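Local coordinates for Sts-2 protein (Mus musculus, PDB 3D4I) that removes phosphate through the acid-dependent phosphatase activity of this 2H-phosphatase domain, in a protein that interferes with CBL-mediated down-regulation of receptor-type tyrosine kinases, at residues Gly71-Gln74 with Ala75-Gly79. Residues are numbered along the deposited sequence; the frame is centred on the assembly and turned at random.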
# COMPACT_ATOMS: atom_id res chain seq x y z
N GLY A 71 -3.72 2.30 4.07
CA GLY A 71 -4.35 3.62 3.80
C GLY A 71 -3.32 4.73 3.64
O GLY A 71 -3.45 5.62 2.79
N ILE A 72 -2.30 4.71 4.49
CA ILE A 72 -1.18 5.67 4.40
C ILE A 72 -0.46 5.51 3.07
O ILE A 72 -0.15 6.52 2.43
CB ILE A 72 -0.17 5.49 5.58
CG1 ILE A 72 -0.84 5.85 6.92
CG2 ILE A 72 1.09 6.35 5.35
CD1 ILE A 72 -0.06 5.30 8.18
N PHE A 73 -0.15 4.27 2.69
CA PHE A 73 0.42 3.99 1.37
C PHE A 73 -0.46 4.54 0.23
O PHE A 73 0.06 5.18 -0.69
CB PHE A 73 0.72 2.48 1.20
CG PHE A 73 0.42 1.93 -0.19
CD1 PHE A 73 1.29 2.17 -1.27
CD2 PHE A 73 -0.73 1.18 -0.42
CE1 PHE A 73 1.01 1.66 -2.55
CE2 PHE A 73 -1.03 0.65 -1.71
CZ PHE A 73 -0.15 0.91 -2.77
N GLN A 74 -1.78 4.30 0.28
CA GLN A 74 -2.67 4.78 -0.77
C GLN A 74 -2.64 6.30 -0.88
O GLN A 74 -2.55 6.84 -1.97
CB GLN A 74 -4.11 4.29 -0.55
CG GLN A 74 -4.23 2.74 -0.52
CD GLN A 74 -5.54 2.30 0.09
OE1 GLN A 74 -6.13 3.02 0.89
NE2 GLN A 74 -6.00 1.14 -0.31
N ALA A 75 -2.67 6.98 0.27
CA ALA A 75 -2.68 8.45 0.31
C ALA A 75 -1.38 9.02 -0.25
O ALA A 75 -1.40 9.94 -1.08
CB ALA A 75 -2.91 8.93 1.78
N ARG A 76 -0.26 8.44 0.16
CA ARG A 76 1.04 8.86 -0.35
C ARG A 76 1.21 8.61 -1.85
O ARG A 76 1.80 9.44 -2.58
CB ARG A 76 2.18 8.21 0.46
CG ARG A 76 2.30 8.67 1.95
CD ARG A 76 3.57 8.05 2.62
NE ARG A 76 3.86 8.62 3.96
CZ ARG A 76 4.42 7.96 4.98
NH1 ARG A 76 4.75 6.67 4.89
NH2 ARG A 76 4.67 8.61 6.12
N LEU A 77 0.71 7.46 -2.32
CA LEU A 77 0.79 7.13 -3.75
C LEU A 77 0.00 8.13 -4.61
O LEU A 77 0.49 8.60 -5.65
CB LEU A 77 0.28 5.69 -4.00
CG LEU A 77 0.64 5.03 -5.34
CD1 LEU A 77 2.14 4.69 -5.37
CD2 LEU A 77 -0.20 3.80 -5.52
N ALA A 78 -1.21 8.44 -4.18
CA ALA A 78 -2.01 9.52 -4.78
C ALA A 78 -1.31 10.89 -4.78
O ALA A 78 -1.32 11.59 -5.79
CB ALA A 78 -3.37 9.62 -4.08
N GLY A 79 -0.73 11.29 -3.65
CA GLY A 79 0.01 12.57 -3.55
C GLY A 79 1.19 12.62 -4.53
O GLY A 79 1.42 13.62 -5.21
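Ile-72 keeps CG1 beside its backbone N (chi1 -65°), which leaves the CG2 methyl anti to that N, and Arg-76, one turn on, runs extended from CG to NE alongside it, so that the methyl meets the guanidinium over one face. CG2 lies 3.7 Å from NH1 of Arg-76, displaced toward the rim of the flat group. The aliphatic start of the arginine also rests on the backbone, its CG 3.3 Å from the O of Ile-72. Both side chains touch His-106 of helix 98-111, and Arg-76 reaches Glu-110 there as well.

Around the helix, Leu-77 turns CG anti to its own N (chi1 -163°) and lies side by side with Phe-73; its CD2 approaches CE1 of the phenyl ring obliquely at 3.9 Å. The Phe-73 ring stacks on Phe-73 of the second subunit, while Leu-77 packs on Arg-42 of that subunit, making this flank part of the dimer contact.

Gln-74 is extended beyond CG; its OE1 accepts from the N of Glu-19 and its NE2 is hydrogen-bonded to NE2 of His-260, holding both ends of the buried amide, and the side chain also packs on Asn-263 of the second subunit. Small Ala-75 and Ala-78 fit against His-106 and Leu-234 respectively.

Four successive i to i+4 bonds carry the backbone; the straightest runs from Ala-78 N to Gln-74 O, 3.0 Å at 174°. This is regular alpha-helix, with side chains paired at i, i+4, in helix 69-85 of the histidine phosphatase fold, one flank packing on helix 98-111 and another meeting the second subunit.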